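Local coordinates for protein putative protease (Parabacteroides distasonis ATCC 8503, PDB 3KD4) that is probably an exported hydrolase, putatively a protease, whose substrate and catalytic activity have not been established, at residues G44-V49 and V101-L106; F79-P84 and Q95-V100. All blocks are in the same frame, centred on the assembly; numbering follows the deposited sequence.

Interaction 1: residues G44-V49 and V101-L106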
ATOM      1  N   GLY A  44     -15.523  12.529  13.900  1.00 20.74           N
ATOM      2  CA  GLY A  44     -15.946  12.690  15.288  1.00 20.60           C
ATOM      3  C   GLY A  44     -14.884  12.297  16.316  1.00 20.47           C
ATOM      4  O   GLY A  44     -15.067  12.552  17.512  1.00 19.51           O
ATOM      5  N   GLU A  45     -13.818  11.635  15.857  1.00 20.25           N
ATOM      6  CA  GLU A  45     -12.726  11.207  16.727  1.00 20.86           C
ATOM      7  C   GLU A  45     -11.371  11.529  16.150  1.00 19.42           C
ATOM      8  O   GLU A  45     -11.230  11.706  14.968  1.00 17.99           O
ATOM      9  CB  GLU A  45     -12.759   9.691  16.952  1.00 21.51           C
ATOM     10  CG  GLU A  45     -13.948   9.181  17.736  1.00 24.04           C
ATOM     11  CD  GLU A  45     -15.182   9.017  16.876  1.00 28.43           C
ATOM     12  OE1 GLU A  45     -15.042   8.546  15.735  1.00 31.64           O
ATOM     13  OE2 GLU A  45     -16.284   9.365  17.356  1.00 31.63           O
ATOM     14  N   SER A  46     -10.381  11.580  17.031  1.00 18.66           N
ATOM     15  CA  SER A  46      -8.997  11.564  16.646  1.00 17.94           C
ATOM     16  C   SER A  46      -8.345  10.290  17.211  1.00 17.66           C
ATOM     17  O   SER A  46      -8.729   9.797  18.297  1.00 17.24           O
ATOM     18  CB  SER A  46      -8.314  12.845  17.120  1.00 18.36           C
ATOM     19  OG  SER A  46      -8.768  13.973  16.380  1.00 16.63           O
ATOM     20  N   PHE A  47      -7.364   9.767  16.482  1.00 18.11           N
ATOM     21  CA  PHE A  47      -6.684   8.510  16.830  1.00 19.41           C
ATOM     22  C   PHE A  47      -5.209   8.745  16.887  1.00 19.39           C
ATOM     23  O   PHE A  47      -4.644   9.197  15.917  1.00 19.89           O
ATOM     24  CB  PHE A  47      -6.990   7.459  15.758  1.00 20.21           C
ATOM     25  CG  PHE A  47      -8.443   7.288  15.513  1.00 22.12           C
ATOM     26  CD1 PHE A  47      -9.179   6.406  16.280  1.00 24.78           C
ATOM     27  CD2 PHE A  47      -9.088   8.039  14.555  1.00 25.26           C
ATOM     28  CE1 PHE A  47     -10.533   6.253  16.052  1.00 25.26           C
ATOM     29  CE2 PHE A  47     -10.449   7.881  14.335  1.00 25.37           C
ATOM     30  CZ  PHE A  47     -11.156   7.006  15.082  1.00 23.81           C
ATOM     31  N   ILE A  48      -4.584   8.466  18.025  1.00 19.56           N
ATOM     32  CA  ILE A  48      -3.143   8.722  18.180  1.00 19.04           C
ATOM     33  C   ILE A  48      -2.415   7.479  18.664  1.00 18.45           C
ATOM     34  O   ILE A  48      -2.602   7.070  19.791  1.00 16.76           O
ATOM     35  CB  ILE A  48      -2.854   9.861  19.206  1.00 19.83           C
ATOM     36  CG1 ILE A  48      -3.628  11.146  18.870  1.00 18.99           C
ATOM     37  CG2 ILE A  48      -1.302  10.127  19.287  1.00 17.55           C
ATOM     38  CD1 ILE A  48      -3.871  12.099  20.098  1.00 18.13           C
ATOM     39  N   VAL A  49      -1.561   6.924  17.815  1.00 19.22           N
ATOM     40  CA  VAL A  49      -0.871   5.673  18.119  1.00 19.26           C
ATOM     41  C   VAL A  49       0.532   5.928  18.677  1.00 19.57           C
ATOM     42  O   VAL A  49       1.247   6.774  18.174  1.00 19.27           O
ATOM     43  CB  VAL A  49      -0.815   4.802  16.838  1.00 19.89           C
ATOM     44  CG1 VAL A  49      -0.015   3.518  17.083  1.00 21.06           C
ATOM     45  CG2 VAL A  49      -2.285   4.427  16.377  1.00 18.42           C
ATOM     46  N   VAL A 101      -9.642  10.158  20.940  1.00 17.21           N
ATOM     47  CA  VAL A 101     -10.221  11.386  21.467  1.00 16.50           C
ATOM     48  C   VAL A 101     -11.612  11.534  20.837  1.00 17.05           C
ATOM     49  O   VAL A 101     -11.718  11.681  19.621  1.00 17.53           O
ATOM     50  CB  VAL A 101      -9.357  12.583  21.095  1.00 16.02           C
ATOM     51  CG1 VAL A 101      -9.882  13.860  21.737  1.00 16.39           C
ATOM     52  CG2 VAL A 101      -7.874  12.338  21.503  1.00 14.99           C
ATOM     53  N   VAL A 102     -12.660  11.499  21.649  1.00 17.09           N
ATOM     54  CA  VAL A 102     -14.029  11.673  21.133  1.00 17.94           C
ATOM     55  C   VAL A 102     -14.365  13.152  21.223  1.00 18.24           C
ATOM     56  O   VAL A 102     -14.405  13.727  22.307  1.00 18.87           O
ATOM     57  CB  VAL A 102     -15.065  10.843  21.916  1.00 18.51           C
ATOM     58  CG1 VAL A 102     -16.522  11.181  21.440  1.00 18.34           C
ATOM     59  CG2 VAL A 102     -14.767   9.331  21.776  1.00 17.31           C
ATOM     60  N   HIS A 103     -14.545  13.780  20.074  1.00 17.69           N
ATOM     61  CA  HIS A 103     -14.779  15.209  20.040  1.00 18.25           C
ATOM     62  C   HIS A 103     -16.195  15.511  20.456  1.00 19.32           C
ATOM     63  O   HIS A 103     -17.155  14.993  19.856  1.00 20.24           O
ATOM     64  CB  HIS A 103     -14.485  15.725  18.650  1.00 18.37           C
ATOM     65  CG  HIS A 103     -13.065  15.518  18.269  1.00 18.37           C
ATOM     66  ND1 HIS A 103     -12.041  15.947  19.069  1.00 16.30           N
ATOM     67  CD2 HIS A 103     -12.492  14.860  17.231  1.00 18.57           C
ATOM     68  CE1 HIS A 103     -10.890  15.614  18.518  1.00 17.63           C
ATOM     69  NE2 HIS A 103     -11.137  14.933  17.414  1.00 20.04           N
ATOM     70  N   THR A 104     -16.341  16.326  21.489  1.00 19.28           N
ATOM     71  CA  THR A 104     -17.644  16.609  22.038  1.00 19.53           C
ATOM     72  C   THR A 104     -18.021  18.030  21.669  1.00 19.45           C
ATOM     73  O   THR A 104     -17.200  18.824  21.182  1.00 20.33           O
ATOM     74  CB  THR A 104     -17.691  16.430  23.582  1.00 20.84           C
ATOM     75  OG1 THR A 104     -16.875  17.435  24.182  1.00 21.11           O
ATOM     76  CG2 THR A 104     -17.209  15.026  24.022  1.00 19.72           C
ATOM     77  N   GLY A 105     -19.295  18.328  21.864  1.00 18.74           N
ATOM     78  CA  GLY A 105     -19.856  19.620  21.531  1.00 18.63           C
ATOM     79  C   GLY A 105     -19.950  19.929  20.052  1.00 18.51           C
ATOM     80  O   GLY A 105     -20.081  21.099  19.675  1.00 18.06           O
ATOM     81  N   LEU A 106     -19.842  18.907  19.204  1.00 18.59           N
ATOM     82  CA  LEU A 106     -19.946  19.134  17.773  1.00 19.15           C
ATOM     83  C   LEU A 106     -21.362  19.639  17.408  1.00 19.75           C
ATOM     84  O   LEU A 106     -22.358  19.187  17.961  1.00 19.84           O
ATOM     85  CB  LEU A 106     -19.593  17.884  16.969  1.00 18.43           C
ATOM     86  CG  LEU A 106     -18.113  17.476  17.021  1.00 19.53           C
ATOM     87  CD1 LEU A 106     -17.899  16.234  16.152  1.00 21.15           C
ATOM     88  CD2 LEU A 106     -17.221  18.602  16.571  1.00 17.71           C
TER
HETATM   89  O   HOH W   1     -17.605  12.810  18.381  1.00 24.07           O
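Ser46 and Val101 form an antiparallel hydrogen-bonded pair, with Ser46 N 2.9 Å from Val101 O and Val101 N 2.8 Å from Ser46 O. They join an outer strand of a small three-stranded antiparallel sheet, 45-50, to its central strand, 97-102. A third bond, from His103 N to Gly44 O at 2.9 Å, carries the pairing past the end of the central strand. Between these bonds Glu45 and Val102 are a non-hydrogen-bonded pair. Their side chains lie side by side on the other face from Ser46 and Val101, and Glu45 CG touches Val102 CG2 at 4.1 Å.

The main polar side-chain contact is made by His103. Its CG is anti to its own carbonyl carbon (chi1 -62°), and from there the ring extends over Val101 O, on the side of the sheet where Ser46 lies. NE2 lies 2.8 Å from Ser46 OG, which approaches the ring edge in plane; either atom could be the donor. Val101 O sits beneath one face, 3.9 Å from the plane and over its centre, while still accepting the N-H of Ser46. An alanine in place of His103 would probably leave Ser46 OG without this partner and open a gap over Val101 O. Beyond the sheet, Ser46 and His103 pack on Leu114 and Ile112 of strand 111-120, and Ile48 CD1 reaches towards Val101 CG2 on that same side. Past the end of the central strand, Leu106 CD1 meets Gly44 CA, and one water donates to both Gly44 O and His103 O, 2.7 Å from each.

Interaction 2: residues F79-P84 and Q95-V100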
ATOM      1  N   PHE A  79     -11.548  10.620  26.525  1.00 19.44           N
ATOM      2  CA  PHE A  79     -10.250  10.071  26.119  1.00 20.34           C
ATOM      3  C   PHE A  79     -10.202   8.581  26.443  1.00 20.91           C
ATOM      4  O   PHE A  79     -10.238   8.216  27.629  1.00 21.45           O
ATOM      5  CB  PHE A  79      -9.069  10.801  26.812  1.00 20.54           C
ATOM      6  CG  PHE A  79      -8.943  12.265  26.455  1.00 18.77           C
ATOM      7  CD1 PHE A  79      -9.698  13.221  27.117  1.00 20.55           C
ATOM      8  CD2 PHE A  79      -8.061  12.681  25.485  1.00 19.97           C
ATOM      9  CE1 PHE A  79      -9.569  14.600  26.813  1.00 20.08           C
ATOM     10  CE2 PHE A  79      -7.943  14.026  25.154  1.00 19.68           C
ATOM     11  CZ  PHE A  79      -8.698  14.994  25.834  1.00 19.29           C
ATOM     12  N   VAL A  80     -10.162   7.715  25.426  1.00 20.42           N
ATOM     13  CA  VAL A  80     -10.179   6.289  25.670  1.00 21.40           C
ATOM     14  C   VAL A  80      -8.972   5.655  25.028  1.00 22.52           C
ATOM     15  O   VAL A  80      -8.769   5.800  23.837  1.00 22.35           O
ATOM     16  CB  VAL A  80     -11.461   5.605  25.147  1.00 21.87           C
ATOM     17  CG1 VAL A  80     -11.482   4.111  25.570  1.00 20.19           C
ATOM     18  CG2 VAL A  80     -12.692   6.354  25.651  1.00 19.43           C
ATOM     19  N   GLU A  81      -8.196   4.911  25.816  1.00 23.32           N
ATOM     20  CA  GLU A  81      -7.015   4.232  25.306  1.00 24.60           C
ATOM     21  C   GLU A  81      -7.319   2.785  24.998  1.00 23.99           C
ATOM     22  O   GLU A  81      -7.996   2.124  25.769  1.00 24.98           O
ATOM     23  CB  GLU A  81      -5.871   4.370  26.319  1.00 26.42           C
ATOM     24  CG  GLU A  81      -4.614   4.933  25.658  1.00 31.57           C
ATOM     25  CD  GLU A  81      -3.622   5.542  26.610  1.00 39.41           C
ATOM     26  OE1 GLU A  81      -3.578   5.079  27.782  1.00 42.22           O
ATOM     27  OE2 GLU A  81      -2.884   6.480  26.162  1.00 43.06           O
ATOM     28  N   VAL A  82      -6.884   2.317  23.832  1.00 24.15           N
ATOM     29  CA  VAL A  82      -7.190   0.978  23.324  1.00 23.92           C
ATOM     30  C   VAL A  82      -5.955   0.422  22.643  1.00 24.85           C
ATOM     31  O   VAL A  82      -4.993   1.170  22.427  1.00 24.97           O
ATOM     32  CB  VAL A  82      -8.377   1.016  22.307  1.00 23.68           C
ATOM     33  CG1 VAL A  82      -9.585   1.701  22.943  1.00 24.97           C
ATOM     34  CG2 VAL A  82      -7.998   1.697  20.931  1.00 21.82           C
ATOM     35  N   LEU A  83      -5.976  -0.875  22.300  1.00 25.32           N
ATOM     36  CA  LEU A  83      -4.927  -1.488  21.479  1.00 25.09           C
ATOM     37  C   LEU A  83      -5.172  -1.140  20.026  1.00 25.91           C
ATOM     38  O   LEU A  83      -6.276  -1.268  19.572  1.00 26.86           O
ATOM     39  CB  LEU A  83      -4.938  -3.014  21.623  1.00 25.46           C
ATOM     40  CG  LEU A  83      -3.786  -3.826  20.993  1.00 24.40           C
ATOM     41  CD1 LEU A  83      -2.463  -3.662  21.780  1.00 23.47           C
ATOM     42  CD2 LEU A  83      -4.184  -5.326  20.887  1.00 23.51           C
ATOM     43  N   PRO A  84      -4.144  -0.688  19.282  1.00 25.51           N
ATOM     44  CA  PRO A  84      -4.358  -0.477  17.862  1.00 25.54           C
ATOM     45  C   PRO A  84      -4.773  -1.786  17.182  1.00 26.38           C
ATOM     46  O   PRO A  84      -4.271  -2.852  17.552  1.00 24.75           O
ATOM     47  CB  PRO A  84      -2.979  -0.058  17.344  1.00 25.65           C
ATOM     48  CG  PRO A  84      -2.155   0.240  18.542  1.00 25.57           C
ATOM     49  CD  PRO A  84      -2.755  -0.455  19.701  1.00 24.92           C
ATOM     50  N   GLN A  95       1.729  -4.033  24.344  1.00 22.29           N
ATOM     51  CA  GLN A  95       1.895  -2.762  25.059  1.00 22.33           C
ATOM     52  C   GLN A  95       1.492  -1.529  24.200  1.00 22.27           C
ATOM     53  O   GLN A  95       1.269  -0.449  24.744  1.00 20.56           O
ATOM     54  CB  GLN A  95       3.316  -2.617  25.625  1.00 22.81           C
ATOM     55  CG  GLN A  95       4.378  -1.952  24.729  1.00 23.34           C
ATOM     56  CD  GLN A  95       4.725  -2.703  23.439  1.00 23.98           C
ATOM     57  OE1 GLN A  95       4.301  -3.845  23.222  1.00 22.31           O
ATOM     58  NE2 GLN A  95       5.502  -2.039  22.559  1.00 22.23           N
ATOM     59  N   LEU A  96       1.374  -1.694  22.876  1.00 22.53           N
ATOM     60  CA  LEU A  96       1.112  -0.558  21.997  1.00 22.15           C
ATOM     61  C   LEU A  96      -0.216   0.088  22.326  1.00 22.09           C
ATOM     62  O   LEU A  96      -1.125  -0.598  22.767  1.00 21.58           O
ATOM     63  CB  LEU A  96       1.170  -0.972  20.546  1.00 22.69           C
ATOM     64  CG  LEU A  96       2.565  -1.401  20.056  1.00 21.76           C
ATOM     65  CD1 LEU A  96       2.439  -1.826  18.584  1.00 17.48           C
ATOM     66  CD2 LEU A  96       3.611  -0.308  20.277  1.00 18.96           C
ATOM     67  N   LYS A  97      -0.280   1.416  22.191  1.00 21.69           N
ATOM     68  CA  LYS A  97      -1.471   2.196  22.522  1.00 22.09           C
ATOM     69  C   LYS A  97      -1.974   3.063  21.408  1.00 21.95           C
ATOM     70  O   LYS A  97      -1.197   3.620  20.598  1.00 22.50           O
ATOM     71  CB  LYS A  97      -1.229   3.087  23.712  1.00 22.82           C
ATOM     72  CG  LYS A  97      -0.887   2.345  24.968  1.00 25.29           C
ATOM     73  CD  LYS A  97      -2.072   1.772  25.629  1.00 32.42           C
ATOM     74  CE  LYS A  97      -1.692   0.815  26.783  1.00 35.22           C
ATOM     75  NZ  LYS A  97      -2.951   0.227  27.357  1.00 39.04           N
ATOM     76  N   GLU A  98      -3.299   3.180  21.377  1.00 21.85           N
ATOM     77  CA  GLU A  98      -3.992   4.131  20.530  1.00 21.65           C
ATOM     78  C   GLU A  98      -4.947   4.905  21.406  1.00 21.51           C
ATOM     79  O   GLU A  98      -5.873   4.323  21.967  1.00 21.31           O
ATOM     80  CB  GLU A  98      -4.747   3.398  19.426  1.00 22.46           C
ATOM     81  CG  GLU A  98      -5.664   4.267  18.573  1.00 24.97           C
ATOM     82  CD  GLU A  98      -6.138   3.552  17.338  1.00 29.38           C
ATOM     83  OE1 GLU A  98      -5.844   2.366  17.172  1.00 36.57           O
ATOM     84  OE2 GLU A  98      -6.800   4.164  16.507  1.00 35.53           O
HETATM   85  N   MSE A  99      -4.713   6.218  21.506  1.00 20.21           N
HETATM   86  CA  MSE A  99      -5.592   7.113  22.228  1.00 19.74           C
HETATM   87  C   MSE A  99      -6.686   7.546  21.250  1.00 19.47           C
HETATM   88  O   MSE A  99      -6.371   8.068  20.167  1.00 18.79           O
HETATM   89  CB  MSE A  99      -4.850   8.377  22.697  1.00 18.82           C
HETATM   90  CG  MSE A  99      -5.802   9.445  23.261  1.00 19.00           C
HETATM   91 SE   MSE A  99      -6.595   8.877  24.859  0.75 19.92          SE
HETATM   92  CE  MSE A  99      -5.104   9.115  26.103  1.00 23.81           C
ATOM     93  N   VAL A 100      -7.939   7.334  21.639  1.00 18.18           N
ATOM     94  CA  VAL A 100      -9.090   7.799  20.859  1.00 18.00           C
ATOM     95  C   VAL A 100      -9.662   9.006  21.599  1.00 18.06           C
ATOM     96  O   VAL A 100     -10.048   8.917  22.770  1.00 18.85           O
ATOM     97  CB  VAL A 100     -10.159   6.698  20.722  1.00 18.74           C
ATOM     98  CG1 VAL A 100     -11.411   7.221  19.937  1.00 16.71           C
ATOM     99  CG2 VAL A 100      -9.521   5.434  20.055  1.00 18.48           C
TER
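An antiparallel strand pair with a hairpin connection, the long 83-96 loop, brings Val80 opposite Val100 and Val82 opposite Glu98. The axes of strands 79-82 and 97-100 approach to 4.6 Å and run at 158° to each other. Both pairs are of the hydrogen-bonded type, each closed by two bonds: Val80 N to Val100 O is 2.9 Å and its return bond is similar, while Glu98 N lies 2.8 Å from Val82 O.

The non-hydrogen-bonded pair Glu81 and Met99, the latter built as selenomethionine, lies on one face. In Met99 chi2 of 67° bends the chain and puts SE 3.7 Å from Phe79 CB. SE is also 5.4 Å from the centroid of the Phe79 ring and 87° off its normal, so this is a Met-aromatic contact at the ring edge. Met99 CE continues to Glu81 OE2 at 3.4 Å, a carboxylate oxygen that is hydrogen-bonded to Tyr50 OH. Lys97 runs across Glu81 at about a right angle, its CD 4.1 Å from Glu81 CG, yet the charged ends do not meet.

Val82 CG2 packs against Val100 CG2 and Glu98 CB on the opposite face. Glu98 OE1 lies close to Pro84 CA; a glycerol, probably from the crystallisation liquor, is also placed beside it, but so near that the bond is doubtful. Where the strands give way to loop, Pro84 CD touches Leu96 CB at 4.0 Å. With strand 45-50 bonded to the far side of 97-102, the hairpin supplies the outer and central strands of a three-stranded antiparallel sheet.

How the interactions relate
Following the chain from the N terminus, 44-49 comes first, and its pairing with 101-106 in interaction 1 closes a long loop. That loop holds strands 55-65 and 71-73, both part of the larger eight-stranded sheet, before 79-84 arrives and turns back to 95-100. Interaction 2 thus closes a shorter loop wholly within the first, and the two do not cross. Strand 97-102 is common to both, with 45-50 and 79-82 on its two sides. A probable hydrogen bond from Ile48 N to Met99 O, 2.8 Å, continues the first pairing into the second. Side chains of both contacts meet strand 55-65, packing the small sheet against the larger one.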